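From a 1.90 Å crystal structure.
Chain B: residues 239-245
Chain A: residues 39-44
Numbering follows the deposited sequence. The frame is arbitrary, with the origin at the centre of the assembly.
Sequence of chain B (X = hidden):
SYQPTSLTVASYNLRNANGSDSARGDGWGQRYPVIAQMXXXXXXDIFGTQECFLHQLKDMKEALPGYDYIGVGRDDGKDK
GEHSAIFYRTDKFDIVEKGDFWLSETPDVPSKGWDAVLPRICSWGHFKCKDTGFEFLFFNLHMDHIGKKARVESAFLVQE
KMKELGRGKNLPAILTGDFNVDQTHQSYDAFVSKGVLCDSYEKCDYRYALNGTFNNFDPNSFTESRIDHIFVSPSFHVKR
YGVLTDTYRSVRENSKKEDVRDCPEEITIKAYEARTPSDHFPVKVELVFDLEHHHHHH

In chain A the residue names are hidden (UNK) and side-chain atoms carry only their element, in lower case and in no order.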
# COMPACT_ATOMS: atom_id res chain seq x y z
N LYS B 239 12.40 3.95 9.86
CA LYS B 239 12.56 4.12 8.41
C LYS B 239 11.42 4.87 7.73
O LYS B 239 11.65 5.77 6.92
CB LYS B 239 12.77 2.77 7.73
CG LYS B 239 14.05 2.07 8.15
CD LYS B 239 15.28 2.71 7.53
CE LYS B 239 15.74 1.95 6.30
NZ LYS B 239 16.73 2.73 5.49
N ARG B 240 10.18 4.51 8.05
CA ARG B 240 9.07 5.04 7.28
C ARG B 240 7.78 4.95 8.07
O ARG B 240 7.60 4.00 8.84
CB ARG B 240 8.95 4.26 5.97
CG ARG B 240 7.98 4.84 4.97
CD ARG B 240 8.36 4.39 3.55
NE ARG B 240 8.32 2.94 3.41
CZ ARG B 240 8.60 2.27 2.29
NH1 ARG B 240 8.97 2.93 1.20
NH2 ARG B 240 8.53 0.94 2.27
N TYR B 241 6.93 5.96 7.90
CA TYR B 241 5.63 6.05 8.55
C TYR B 241 4.60 6.22 7.44
O TYR B 241 4.80 7.00 6.52
CB TYR B 241 5.61 7.29 9.45
CG TYR B 241 4.25 7.73 9.97
CD1 TYR B 241 3.39 8.49 9.18
CD2 TYR B 241 3.85 7.44 11.28
CE1 TYR B 241 2.16 8.91 9.65
CE2 TYR B 241 2.60 7.86 11.76
CZ TYR B 241 1.77 8.60 10.94
OH TYR B 241 0.55 9.05 11.39
N GLY B 242 3.49 5.49 7.54
CA GLY B 242 2.40 5.67 6.61
C GLY B 242 1.04 5.56 7.27
O GLY B 242 0.83 4.77 8.19
N VAL B 243 0.10 6.37 6.80
CA VAL B 243 -1.31 6.20 7.14
C VAL B 243 -1.96 5.59 5.90
O VAL B 243 -1.87 6.15 4.81
CB VAL B 243 -1.96 7.56 7.45
CG1 VAL B 243 -3.46 7.41 7.66
CG2 VAL B 243 -1.30 8.17 8.68
N LEU B 244 -2.61 4.44 6.05
CA LEU B 244 -3.10 3.70 4.88
C LEU B 244 -4.57 4.05 4.65
O LEU B 244 -5.43 3.68 5.45
CB LEU B 244 -2.94 2.19 5.10
CG LEU B 244 -1.53 1.79 5.53
CD1 LEU B 244 -1.43 0.26 5.77
CD2 LEU B 244 -0.55 2.25 4.46
N THR B 245 -4.86 4.76 3.56
CA THR B 245 -6.20 5.28 3.31
C THR B 245 -7.04 4.35 2.43
O THR B 245 -8.12 4.75 1.96
CB THR B 245 -6.15 6.68 2.64
OG1 THR B 245 -5.45 6.58 1.39
CG2 THR B 245 -5.44 7.70 3.52
N UNK A 39 4.51 6.23 -5.36
CA UNK A 39 5.63 5.52 -5.98
C UNK A 39 6.72 5.23 -4.95
O UNK A 39 7.28 4.13 -4.90
c UNK A 39 6.25 6.38 -7.11
c UNK A 39 5.25 6.57 -8.25
c UNK A 39 7.53 5.75 -7.63
N UNK A 40 7.01 6.21 -4.11
CA UNK A 40 8.05 6.06 -3.12
C UNK A 40 7.60 5.14 -2.00
O UNK A 40 8.31 4.19 -1.65
n UNK A 40 10.54 10.23 -3.36
o UNK A 40 8.48 10.36 -2.49
c UNK A 40 9.34 9.74 -3.11
c UNK A 40 9.07 8.33 -3.62
c UNK A 40 8.44 7.43 -2.56
N UNK A 41 6.42 5.40 -1.45
CA UNK A 41 5.93 4.61 -0.32
C UNK A 41 5.71 3.15 -0.69
O UNK A 41 5.97 2.25 0.12
c UNK A 41 4.47 4.18 3.89
c UNK A 41 4.23 4.50 1.52
c UNK A 41 4.65 5.20 0.25
c UNK A 41 3.29 3.48 1.51
c UNK A 41 3.52 3.18 3.86
c UNK A 41 2.93 2.82 2.67
o UNK A 41 3.19 2.52 5.02
c UNK A 41 4.82 4.82 2.73
N UNK A 42 5.21 2.92 -1.90
CA UNK A 42 4.89 1.56 -2.34
C UNK A 42 6.04 0.88 -3.08
O UNK A 42 5.87 -0.19 -3.65
c UNK A 42 3.60 1.55 -3.16
c UNK A 42 2.37 1.78 -2.34
c UNK A 42 0.67 2.90 -1.47
n UNK A 42 1.71 2.99 -2.30
c UNK A 42 1.69 0.95 -1.50
n UNK A 42 0.64 1.67 -0.98
N UNK A 43 7.21 1.50 -3.03
CA UNK A 43 8.45 0.89 -3.48
C UNK A 43 8.42 0.39 -4.93
O UNK A 43 8.79 -0.77 -5.19
o UNK A 43 9.75 1.24 -0.96
c UNK A 43 8.84 -0.27 -2.56
c UNK A 43 9.12 0.17 -1.13
o UNK A 43 8.72 -0.55 -0.19
N UNK A 44 7.99 1.22 -5.87
CA UNK A 44 8.04 0.79 -7.28
C UNK A 44 9.52 0.77 -7.75
O UNK A 44 10.17 1.82 -7.76
c UNK A 44 3.76 1.16 -6.74
c UNK A 44 5.14 1.04 -6.97
c UNK A 44 5.76 1.83 -7.92
c UNK A 44 3.62 2.86 -8.44
c UNK A 44 7.25 1.72 -8.20
c UNK A 44 4.99 2.73 -8.65
c UNK A 44 3.00 2.06 -7.47

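Position 39 of chain A carries three side-chain carbons, one bonded to CA and bearing the other two. A fork at the first carbon with no heteroatom is the pattern of valine, so the residue is A:Val39. It lies in the helix that enters this stretch from earlier in the chain, and its side chain makes no contact with this stretch of chain B.

Position 40 has three carbons in an unbranched run, the third bearing one oxygen and one nitrogen. A terminal amide after two methylene carbons identifies glutamine, A:Gln40. With chi1 in m and chi2 in t, the chain extends so that its end leads away from the stretch of chain B. Its backbone matters more here: A:Gln40 O lies 3.2 Å from B:Arg240 NH1, but the angle is too poor for a hydrogen bond. The same oxygen accepts a hydrogen bond from the backbone N of position 43, at 3.2 Å.

Position 41 shows one carbon leading to a six-membered carbon ring that bears a single oxygen, and this oxygen lies near B:Gly242 CA and B:Leu244 CD2. This is a phenol, hence tyrosine, A:Tyr41. Its CA-to-CB bond points sideways, yet the ring reaches the strand of chain B, and the residue gives up 105 Å² to the contact. The hydroxyl ends near the glycine, with A:Tyr41 OH 3.6 Å from B:Gly242 CA. An ideal CB on that glycine would lie only 2.3 Å from A:Tyr41 OH, a clash, so the bare backbone leaves the space that the phenol occupies. Farther along, B:Leu244 CD2 packs 4.0 Å from A:Tyr41 CE2, while B:Arg240 CD approaches A:Tyr41 CD1 at 3.7 Å.

Position 42 has one carbon followed by a five-membered ring of three carbons and two nitrogens, an imidazole; it is histidine, A:His42. It is the first residue to leave helical phi/psi, and its side chain makes no contact with this stretch of chain B.

Position 43 has two carbons, the second bearing two oxygens that face B:Arg240 NH1 and NH2: a carboxylate one methylene from the backbone, and so aspartate, A:Asp43. Its phi and psi are both positive (55/50).

Position 44 has one carbon and a six-membered carbon ring without a heteroatom, which makes it phenylalanine, A:Phe44. It is out of reach of residues 239-245 of chain B, but A:Phe44 N donates to A:Val39 O at 3.1 Å.

The contact centres on B:Arg240, whose guanidinium meets A:Asp43 in a two-pronged salt bridge. B:Arg240 NH1 donates to A:Asp43 OD1 and B:Arg240 NH2 to A:Asp43 OD2, each at 2.9 Å and nearly linear, so charge attraction and directional bonding act together. The guanidinium also lies over the tyrosine ring face in a cation-pi arrangement, B:Arg240 CZ being 5.0 Å from the centroid of the A:Tyr41 ring. Polar pairing at the aspartate thus adjoins close packing of the phenol against the glycine and leucine, with 283 Å² buried in all.

Chain A, residues 39-44: VQYHDF
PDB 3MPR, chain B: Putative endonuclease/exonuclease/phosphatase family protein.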